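Local coordinates for vacuolar protein sorting protein 36 (Saccharomyces cerevisiae, PDB 2CAY) that belongs to the ESCRT-II complex, where its N-terminal PH-like GLUE domain probably binds membrane lipids during sorting into multivesicular bodies, at residues His42-Ile47 with Thr109-Leu114. Sequence-based numbering, arbitrary orientation.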
# COMPACT_ATOMS: atom_id res chain seq x y z
N HIS A 42 17.69 1.84 -6.48
CA HIS A 42 17.65 3.26 -6.77
C HIS A 42 16.39 3.46 -7.61
O HIS A 42 16.31 2.95 -8.74
CB HIS A 42 18.88 3.74 -7.53
CG HIS A 42 18.92 5.24 -7.64
ND1 HIS A 42 19.00 6.06 -6.52
CD2 HIS A 42 18.82 6.06 -8.71
CE1 HIS A 42 18.96 7.33 -6.91
NE2 HIS A 42 18.84 7.35 -8.23
N GLY A 43 15.43 4.20 -7.06
CA GLY A 43 14.06 4.20 -7.58
C GLY A 43 13.52 2.79 -7.59
O GLY A 43 13.71 2.03 -6.63
N LYS A 44 12.87 2.41 -8.69
CA LYS A 44 12.31 1.06 -8.82
C LYS A 44 13.33 -0.02 -9.21
O LYS A 44 13.00 -1.18 -9.19
CB LYS A 44 11.14 1.03 -9.82
CG LYS A 44 10.10 2.12 -9.58
CD LYS A 44 9.02 2.06 -10.62
CE LYS A 44 7.95 3.09 -10.33
NZ LYS A 44 6.88 3.01 -11.33
N SER A 45 14.56 0.35 -9.56
CA SER A 45 15.55 -0.60 -10.11
C SER A 45 16.59 -1.10 -9.11
O SER A 45 17.11 -0.32 -8.35
CB SER A 45 16.33 0.08 -11.23
OG SER A 45 15.45 0.52 -12.24
N LYS A 46 16.93 -2.39 -9.15
CA LYS A 46 18.04 -2.89 -8.32
C LYS A 46 19.34 -2.18 -8.66
O LYS A 46 19.62 -1.92 -9.85
CB LYS A 46 18.26 -4.38 -8.53
CG LYS A 46 17.15 -5.22 -8.01
CD LYS A 46 17.45 -6.67 -8.22
CE LYS A 46 16.27 -7.49 -7.84
NZ LYS A 46 16.65 -8.92 -7.95
N ILE A 47 20.10 -1.82 -7.63
CA ILE A 47 21.49 -1.40 -7.82
C ILE A 47 22.31 -2.68 -8.02
O ILE A 47 22.54 -3.44 -7.08
CB ILE A 47 22.08 -0.56 -6.67
CG1 ILE A 47 21.29 0.75 -6.49
CG2 ILE A 47 23.59 -0.28 -6.94
CD1 ILE A 47 21.77 1.69 -5.35
N THR A 109 11.37 10.27 -9.51
CA THR A 109 11.84 8.93 -9.77
C THR A 109 13.04 8.57 -8.88
O THR A 109 13.41 7.40 -8.77
CB THR A 109 12.16 8.70 -11.28
OG1 THR A 109 13.36 9.40 -11.64
CG2 THR A 109 10.97 9.16 -12.17
N GLU A 110 13.64 9.58 -8.25
CA GLU A 110 14.85 9.42 -7.47
C GLU A 110 14.49 9.26 -5.99
O GLU A 110 14.18 10.25 -5.31
CB GLU A 110 15.71 10.65 -7.61
CG GLU A 110 16.04 11.01 -9.05
CD GLU A 110 17.49 10.87 -9.35
OE1 GLU A 110 18.14 11.94 -9.46
OE2 GLU A 110 17.99 9.72 -9.45
N PHE A 111 14.56 8.02 -5.53
CA PHE A 111 14.43 7.68 -4.11
C PHE A 111 15.23 6.39 -3.93
O PHE A 111 15.71 5.80 -4.89
CB PHE A 111 12.94 7.50 -3.69
CG PHE A 111 12.19 6.49 -4.52
CD1 PHE A 111 12.10 5.15 -4.13
CD2 PHE A 111 11.51 6.88 -5.67
CE1 PHE A 111 11.40 4.21 -4.90
CE2 PHE A 111 10.82 5.95 -6.44
CZ PHE A 111 10.75 4.62 -6.04
N VAL A 112 15.37 5.96 -2.69
CA VAL A 112 16.12 4.73 -2.43
C VAL A 112 15.23 3.69 -1.77
O VAL A 112 14.29 4.04 -1.07
CB VAL A 112 17.38 5.00 -1.50
CG1 VAL A 112 17.99 3.64 -0.98
CG2 VAL A 112 18.43 5.83 -2.26
N GLN A 113 15.53 2.42 -1.98
CA GLN A 113 14.91 1.37 -1.14
C GLN A 113 15.98 0.46 -0.57
O GLN A 113 16.97 0.14 -1.24
CB GLN A 113 13.94 0.49 -1.92
CG GLN A 113 13.09 1.22 -2.98
CD GLN A 113 12.17 0.25 -3.69
OE1 GLN A 113 11.47 -0.54 -3.04
NE2 GLN A 113 12.18 0.26 -5.04
N LEU A 114 15.71 -0.01 0.65
CA LEU A 114 16.47 -1.09 1.26
C LEU A 114 15.58 -2.34 1.19
O LEU A 114 14.41 -2.29 1.61
CB LEU A 114 16.75 -0.74 2.73
CG LEU A 114 17.36 0.64 2.96
CD1 LEU A 114 17.63 0.82 4.49
CD2 LEU A 114 18.65 0.83 2.16
O HOH W 1 10.89 -1.78 -6.77
O HOH W 2 12.18 5.09 -10.31
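His42 and Glu110 meet through one hydrogen bond, from His42 NE2 to Glu110 OE2 at 2.8 Å. His42 CG is anti to the backbone N (chi1 -171°), and from there the ring reaches Glu110 with its NE2. Glu110 OE2 lies near the plane of the ring, at its edge, whereas the carboxylate is turned 84° from that plane. NE2 comes to the anti side of OE2. The other oxygen, Glu110 OE1, is bonded to Tyr11 OH. Val112 CG2 sits at another edge of the imidazole, 4.3 Å from His42 ND1.

Gly43 CA sits over the centre of one face of the Phe111 ring, 3.7 Å from its centroid, a CH-pi contact. Phe111 CG falls between the backbone N and the carbonyl carbon (chi1 55°), and the ring presents that face to Gly43. Gly43 N also donates to Phe111 O at 2.7 Å. A CB on Gly43 would collide with Thr109 O.

Gln113 reaches the turn with an extended chain. Its NE2 gives a nearly straight bond to Gly43 O at 2.8 Å. Gly43 O lies in the plane of the Gln113 amide, while NE2 is tilted from the Gly43 carbonyl plane. A water links the same NE2 to Lys44 O, and a second joins Lys44 N to Thr109 O. Gln113 OE1 is hydrogen-bonded to Arg97 NH1.

The contact ties the type II' hairpin turn at the edge of one sheet of this PH-type domain to strand 112-116 and the residues leading into it. Phe91 of a second subunit meets the Phe111 ring. An alanine in place of His42 would probably leave Glu110 OE2 without this donor and open a gap beside Val112. His42 ND1 is buried without a partner, consistent with a neutral ring protonated at NE2. The turn is gripped at both polar atoms of the Gly43 backbone.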